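Local coordinates for protein of unknown function DUF574 (Streptomyces avermitilis, PDB 3GO4) that binds S-adenosyl-L-homocysteine and is probably an S-adenosylmethionine-dependent methyltransferase of Rossmann-like fold, with its substrate unknown, at residues A[85-90]-A[108-113]; A[164-169]-A[196-201]. All coordinates share one frame; numbering follows the deposited sequence.

Contact 1. Residues A[85-90]-A[108-113]; sequences IGTGIP and VVYVDN. With SAH (S-adenosyl-L-homocysteine), chain B.
The glycine-rich loop Gly86-Thr87-Gly88 of a Rossmann-like fold, as in S-adenosylmethionine-dependent methyltransferases, meets the C-terminal end of strand 107-112 at Val111 and Asp112. Val111 O takes two backbone N-H groups. Gly86 N and Thr87 N both lie 2.9 Å from Val111 O and reach it from opposite faces of the carbonyl plane. The bond from Thr87 is the straighter, 169° at the hydrogen. The side chain of Thr87 adds a bond in the other direction: Val111 N donates to Thr87 OG1 over 2.9 Å. OG1 sits beside its own backbone N (chi1 -63°), facing strand 107-112, and also bonds Asp84. Together these bonds fix the turn as it leaves strand 81-85, in the manner of methyltransferase motif I. Gly86 and Gly88 both have positive phi, and the ligand passes close to them. Asp112, an acidic residue at the strand end, holds the ribose. Its OD1 accepts from SAH O2' at 2.8 Å and its OD2 from SAH O3' at 2.7 Å. Gly88 N also donates to OD2; the modelled 2.5 Å between Gly88 N and Asp112 OD2 is very short, and its exact length is doubtful. Asp114 N bonds OD1, so both carboxylate oxygens have a protein partner as well. Before the turn, on one face of the sheet, Ile85 and Val111 lie side by side, with Ile85 CD1 3.8 Å from Val111 CG2.

Contact 2. Residues A[164-169]-A[196-201]; sequences LTVIAI and LAMSIG. With SAH (S-adenosyl-L-homocysteine), chain B.
Leu164 and Leu196 lie side by side on neighbouring parallel strands and point the same way, with Leu164 CD2 3.9 Å from Leu196 CD1. Val166 and Met198, a selenomethionine, repeat this on the same face. The Met198 chain bends at its third torsion (chi3 61°), which brings its methyl alongside Val166: CE is 4.0 Å from Val166 CG1. Helix 179-187, which links the two strands in a beta-alpha-beta unit, packs on the leucines and Met198. Thr165, Ala197, Ile167 and Ser199 face the other side, where helix 55-75 packs on Ile167. The backbones are joined by two nearly straight bonds. Ala197 N donates to Leu164 O at 2.9 Å, and Val166 N to Ala197 O at 2.9 Å. Further on the pairing slackens, and the bond from Ser199 N to Val166 O is weak at 3.5 Å. Ser199 OG stands between its own backbone N and carbonyl carbon (chi1 66°). It faces Ala168 N, whose bond to it is weak and bent, 117° at the hydrogen; its stronger partner is Asn62. Beyond the pairing, segment 164-169 lines the ligand site, with Ala168 CB 3.6 Å from SAH CG. A water enters where the strands part. It donates to Val166 O and to Ser199 O, and accepts from Ile169 N at 3.0 Å. The water thus supplies bonds to three buried backbone atoms where the strand pairing weakens.

How the contacts relate
Contacts 1 and 2 lie next to each other in one sheet, with centres about 12 Å apart. Strands 81-85 and 163-167 are neighbours, and a probable hydrogen bond of 2.9 Å runs between Ile85 N and Thr165 O. Asp84 also spans the two contacts, bonding Thr87 of one and Thr165 of the other. Both contacts end at the ligand and share its amino group: SAH N donates to Gly86 O of contact 1 at 2.7 Å and to Ile167 O of contact 2 at 2.8 Å. Ile169 of contact 2 packs against contact 1, its CD1 3.7 Å from Gly86 CA, and also lies against the adenine. Tyr28, Asn62, Arg63, Asp139 and Met140 complete the site.

Contact 1. Residues A[85-90]-A[108-113]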
loop_
_atom_site.group_PDB
_atom_site.type_symbol
_atom_site.label_atom_id
_atom_site.label_comp_id
_atom_site.label_asym_id
_atom_site.label_seq_id
_atom_site.Cartn_x
_atom_site.Cartn_y
_atom_site.Cartn_z
ATOM N N ILE A 85 -1.889 4.756 4.015
ATOM C CA ILE A 85 -3.028 4.009 4.537
ATOM C C ILE A 85 -2.818 2.527 4.242
ATOM O O ILE A 85 -2.701 2.107 3.073
ATOM C CB ILE A 85 -4.374 4.523 3.954
ATOM C CG1 ILE A 85 -4.470 6.042 3.997
ATOM C CG2 ILE A 85 -5.617 3.895 4.697
ATOM C CD1 ILE A 85 -4.286 6.688 5.364
ATOM N N GLY A 86 -2.816 1.734 5.314
ATOM C CA GLY A 86 -2.557 0.300 5.255
ATOM C C GLY A 86 -1.055 0.136 5.203
ATOM O O GLY A 86 -0.516 -0.512 4.288
ATOM N N THR A 87 -0.391 0.728 6.192
ATOM C CA THR A 87 1.054 0.721 6.249
ATOM C C THR A 87 1.666 -0.659 6.303
ATOM O O THR A 87 2.707 -0.882 5.715
ATOM C CB THR A 87 1.583 1.562 7.444
ATOM O OG1 THR A 87 1.185 2.925 7.235
ATOM C CG2 THR A 87 3.144 1.511 7.537
ATOM N N GLY A 88 1.030 -1.605 6.974
ATOM C CA GLY A 88 1.695 -2.909 7.109
ATOM C C GLY A 88 2.856 -2.935 8.085
ATOM O O GLY A 88 3.255 -1.912 8.694
ATOM N N ILE A 89 3.352 -4.148 8.268
ATOM C CA ILE A 89 4.429 -4.405 9.184
ATOM C C ILE A 89 5.673 -3.737 8.625
ATOM O O ILE A 89 5.920 -3.818 7.453
ATOM C CB ILE A 89 4.624 -5.915 9.358
ATOM C CG1 ILE A 89 3.447 -6.469 10.189
ATOM C CG2 ILE A 89 5.942 -6.247 10.010
ATOM C CD1 ILE A 89 3.374 -7.988 10.196
ATOM N N PRO A 90 6.434 -3.064 9.493
ATOM C CA PRO A 90 7.617 -2.387 8.981
ATOM C C PRO A 90 8.635 -3.330 8.375
ATOM O O PRO A 90 8.905 -4.392 8.930
ATOM C CB PRO A 90 8.210 -1.720 10.225
ATOM C CG PRO A 90 7.111 -1.591 11.143
ATOM C CD PRO A 90 6.240 -2.794 10.925
ATOM N N VAL A 108 5.878 12.035 7.381
ATOM C CA VAL A 108 5.044 10.881 7.020
ATOM C C VAL A 108 4.116 10.479 8.151
ATOM O O VAL A 108 4.538 10.427 9.303
ATOM C CB VAL A 108 5.959 9.648 6.735
ATOM C CG1 VAL A 108 5.149 8.428 6.414
ATOM C CG2 VAL A 108 6.969 9.940 5.578
ATOM N N VAL A 109 2.860 10.212 7.825
ATOM C CA VAL A 109 1.909 9.658 8.796
ATOM C C VAL A 109 1.589 8.276 8.272
ATOM O O VAL A 109 1.199 8.118 7.108
ATOM C CB VAL A 109 0.611 10.460 8.970
ATOM C CG1 VAL A 109 -0.404 9.653 9.789
ATOM C CG2 VAL A 109 0.880 11.759 9.620
ATOM N N TYR A 110 1.789 7.277 9.128
ATOM C CA TYR A 110 1.562 5.900 8.815
ATOM C C TYR A 110 0.275 5.503 9.504
ATOM O O TYR A 110 -0.017 5.981 10.597
ATOM C CB TYR A 110 2.616 5.023 9.389
ATOM C CG TYR A 110 3.951 5.087 8.720
ATOM C CD1 TYR A 110 4.136 4.495 7.501
ATOM C CD2 TYR A 110 5.037 5.616 9.365
ATOM C CE1 TYR A 110 5.393 4.472 6.902
ATOM C CE2 TYR A 110 6.303 5.592 8.771
ATOM C CZ TYR A 110 6.458 5.014 7.567
ATOM O OH TYR A 110 7.731 4.945 6.986
ATOM N N VAL A 111 -0.482 4.652 8.850
ATOM C CA VAL A 111 -1.790 4.251 9.391
ATOM C C VAL A 111 -2.122 2.774 9.128
ATOM O O VAL A 111 -1.959 2.289 8.000
ATOM C CB VAL A 111 -2.879 5.106 8.694
ATOM C CG1 VAL A 111 -4.241 4.845 9.312
ATOM C CG2 VAL A 111 -2.513 6.660 8.693
ATOM N N ASP A 112 -2.605 2.036 10.143
ATOM C CA ASP A 112 -2.973 0.650 9.915
ATOM C C ASP A 112 -3.991 0.292 10.966
ATOM O O ASP A 112 -4.077 0.979 11.990
ATOM C CB ASP A 112 -1.743 -0.286 9.963
ATOM C CG ASP A 112 -1.898 -1.529 9.071
ATOM O OD1 ASP A 112 -2.623 -2.440 9.428
ATOM O OD2 ASP A 112 -1.253 -1.624 7.991
ATOM N N ASN A 113 -4.815 -0.715 10.684
ATOM C CA ASN A 113 -5.757 -1.211 11.689
ATOM C C ASN A 113 -5.375 -2.586 12.260
ATOM O O ASN A 113 -6.144 -3.166 13.007
ATOM C CB ASN A 113 -7.191 -1.252 11.162
ATOM C CG ASN A 113 -7.419 -2.351 10.131
ATOM O OD1 ASN A 113 -6.484 -2.983 9.645
ATOM N ND2 ASN A 113 -8.677 -2.589 9.800
HETATM N N SAH B . 1.067 -0.743 2.114
HETATM C CA SAH B . 2.026 -1.859 2.503
HETATM C CB SAH B . 1.349 -3.006 3.271
HETATM C CG SAH B . 0.302 -3.768 2.447
HETATM S SD SAH B . -0.531 -5.046 3.364
HETATM C C SAH B . 2.713 -2.389 1.263
HETATM O O SAH B . 3.860 -2.837 1.271
HETATM O OXT SAH B . 2.146 -2.343 0.178
HETATM C "C5'" SAH B . -2.177 -4.487 3.656
HETATM C "C4'" SAH B . -2.264 -3.713 4.958
HETATM O "O4'" SAH B . -3.495 -2.987 4.989
HETATM C "C3'" SAH B . -2.244 -4.616 6.181
HETATM O "O3'" SAH B . -1.247 -4.146 7.065
HETATM C "C2'" SAH B . -3.631 -4.482 6.768
HETATM O "O2'" SAH B . -3.704 -4.647 8.169
HETATM C "C1'" SAH B . -4.000 -3.072 6.321
HETATM N N9 SAH B . -5.436 -2.813 6.291
HETATM C C8 SAH B . -6.384 -3.622 5.783
HETATM N N7 SAH B . -7.609 -3.073 5.910
HETATM C C5 SAH B . -7.446 -1.892 6.518
HETATM C C6 SAH B . -8.337 -0.805 6.938
HETATM N N6 SAH B . -9.660 -0.939 6.701
HETATM N N1 SAH B . -7.791 0.272 7.545
HETATM C C2 SAH B . -6.448 0.386 7.731
HETATM N N3 SAH B . -5.568 -0.579 7.377
HETATM C C4 SAH B . -6.004 -1.702 6.759
#

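Contact 2. Residues A[164-169]-A[196-201]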
loop_
_atom_site.group_PDB
_atom_site.type_symbol
_atom_site.label_atom_id
_atom_site.label_comp_id
_atom_site.label_asym_id
_atom_site.label_seq_id
_atom_site.Cartn_x
_atom_site.Cartn_y
_atom_site.Cartn_z
ATOM N N LEU A 164 -0.879 10.770 -1.005
ATOM C CA LEU A 164 -1.743 9.785 -0.333
ATOM C C LEU A 164 -1.328 8.438 -0.919
ATOM O O LEU A 164 -1.516 8.181 -2.115
ATOM C CB LEU A 164 -3.209 10.092 -0.587
ATOM C CG LEU A 164 -4.286 9.162 0.000
ATOM C CD1 LEU A 164 -4.152 9.032 1.536
ATOM C CD2 LEU A 164 -5.664 9.625 -0.449
ATOM N N THR A 165 -0.721 7.597 -0.100
ATOM C CA THR A 165 -0.273 6.269 -0.550
ATOM C C THR A 165 -1.246 5.228 -0.008
ATOM O O THR A 165 -1.382 5.068 1.178
ATOM C CB THR A 165 1.152 5.920 -0.110
ATOM O OG1 THR A 165 1.344 6.237 1.276
ATOM C CG2 THR A 165 2.190 6.679 -0.948
ATOM N N VAL A 166 -1.878 4.517 -0.915
ATOM C CA VAL A 166 -2.872 3.517 -0.580
ATOM C C VAL A 166 -2.445 2.267 -1.328
ATOM O O VAL A 166 -2.930 1.953 -2.391
ATOM C CB VAL A 166 -4.279 4.053 -0.949
ATOM C CG1 VAL A 166 -5.388 3.056 -0.494
ATOM C CG2 VAL A 166 -4.504 5.422 -0.315
ATOM N N ILE A 167 -1.525 1.529 -0.728
ATOM C CA ILE A 167 -0.860 0.450 -1.416
ATOM C C ILE A 167 -1.173 -0.921 -0.896
ATOM O O ILE A 167 -0.952 -1.214 0.272
ATOM C CB ILE A 167 0.675 0.698 -1.391
ATOM C CG1 ILE A 167 0.946 2.155 -1.832
ATOM C CG2 ILE A 167 1.469 -0.379 -2.243
ATOM C CD1 ILE A 167 2.429 2.559 -2.029
ATOM N N ALA A 168 -1.663 -1.767 -1.803
ATOM C CA ALA A 168 -1.931 -3.172 -1.513
ATOM C C ALA A 168 -2.952 -3.297 -0.439
ATOM O O ALA A 168 -2.807 -4.181 0.413
ATOM C CB ALA A 168 -0.727 -3.887 -1.034
ATOM N N ILE A 169 -3.898 -2.378 -0.424
ATOM C CA ILE A 169 -4.970 -2.438 0.596
ATOM C C ILE A 169 -6.363 -2.417 0.025
ATOM O O ILE A 169 -7.273 -3.100 0.584
ATOM C CB ILE A 169 -4.806 -1.316 1.661
ATOM C CG1 ILE A 169 -6.024 -1.281 2.619
ATOM C CG2 ILE A 169 -4.770 0.022 1.027
ATOM C CD1 ILE A 169 -5.854 -0.384 3.796
ATOM N N LEU A 196 -2.002 10.840 -5.525
ATOM C CA LEU A 196 -2.557 9.588 -5.078
ATOM C C LEU A 196 -1.732 8.488 -5.749
ATOM O O LEU A 196 -1.566 8.502 -6.980
ATOM C CB LEU A 196 -4.001 9.507 -5.515
ATOM C CG LEU A 196 -4.745 8.193 -5.268
ATOM C CD1 LEU A 196 -4.726 7.832 -3.770
ATOM C CD2 LEU A 196 -6.152 8.332 -5.824
ATOM N N ALA A 197 -1.180 7.581 -4.945
ATOM C CA ALA A 197 -0.409 6.415 -5.436
ATOM C C ALA A 197 -1.099 5.185 -4.882
ATOM O O ALA A 197 -1.346 5.119 -3.685
ATOM C CB ALA A 197 0.996 6.462 -4.975
HETATM N N MSE A 198 -1.438 4.238 -5.761
HETATM C CA MSE A 198 -2.135 3.042 -5.383
HETATM C C MSE A 198 -1.579 1.781 -6.049
HETATM O O MSE A 198 -0.955 1.853 -7.159
HETATM C CB MSE A 198 -3.595 3.161 -5.808
HETATM C CG MSE A 198 -4.270 4.400 -5.366
HETATM SE SE MSE A 198 -6.194 4.099 -5.532
HETATM C CE MSE A 198 -6.443 2.605 -4.320
ATOM N N SER A 199 -1.721 0.649 -5.369
ATOM C CA SER A 199 -1.471 -0.648 -6.040
ATOM C C SER A 199 -2.810 -1.386 -5.931
ATOM O O SER A 199 -3.409 -1.448 -4.849
ATOM C CB SER A 199 -0.281 -1.449 -5.495
ATOM O OG SER A 199 -0.515 -1.877 -4.162
ATOM N N ILE A 200 -3.307 -1.893 -7.060
ATOM C CA ILE A 200 -4.672 -2.415 -7.108
ATOM C C ILE A 200 -4.641 -3.835 -7.625
ATOM O O ILE A 200 -4.208 -4.100 -8.739
ATOM C CB ILE A 200 -5.618 -1.508 -7.983
ATOM C CG1 ILE A 200 -5.637 -0.070 -7.439
ATOM C CG2 ILE A 200 -7.054 -2.096 -8.019
ATOM C CD1 ILE A 200 -6.306 0.973 -8.391
ATOM N N GLY A 201 -5.134 -4.745 -6.791
ATOM C CA GLY A 201 -5.161 -6.159 -7.099
ATOM C C GLY A 201 -6.091 -6.514 -8.251
ATOM O O GLY A 201 -7.221 -5.992 -8.364
HETATM N N SAH B . 1.067 -0.743 2.114
HETATM C CA SAH B . 2.026 -1.859 2.503
HETATM C CB SAH B . 1.349 -3.006 3.271
HETATM C CG SAH B . 0.302 -3.768 2.447
HETATM S SD SAH B . -0.531 -5.046 3.364
HETATM C C SAH B . 2.713 -2.389 1.263
HETATM O O SAH B . 3.860 -2.837 1.271
HETATM O OXT SAH B . 2.146 -2.343 0.178
HETATM C "C5'" SAH B . -2.177 -4.487 3.656
HETATM C "C4'" SAH B . -2.264 -3.713 4.958
HETATM O "O4'" SAH B . -3.495 -2.987 4.989
HETATM C "C3'" SAH B . -2.244 -4.616 6.181
HETATM O "O3'" SAH B . -1.247 -4.146 7.065
HETATM C "C2'" SAH B . -3.631 -4.482 6.768
HETATM O "O2'" SAH B . -3.704 -4.647 8.169
HETATM C "C1'" SAH B . -4.000 -3.072 6.321
HETATM N N9 SAH B . -5.436 -2.813 6.291
HETATM C C8 SAH B . -6.384 -3.622 5.783
HETATM N N7 SAH B . -7.609 -3.073 5.910
HETATM C C5 SAH B . -7.446 -1.892 6.518
HETATM C C6 SAH B . -8.337 -0.805 6.938
HETATM N N6 SAH B . -9.660 -0.939 6.701
HETATM N N1 SAH B . -7.791 0.272 7.545
HETATM C C2 SAH B . -6.448 0.386 7.731
HETATM N N3 SAH B . -5.568 -0.579 7.377
HETATM C C4 SAH B . -6.004 -1.702 6.759
HETATM O O HOH W 1 -4.589 -0.353 -2.549
#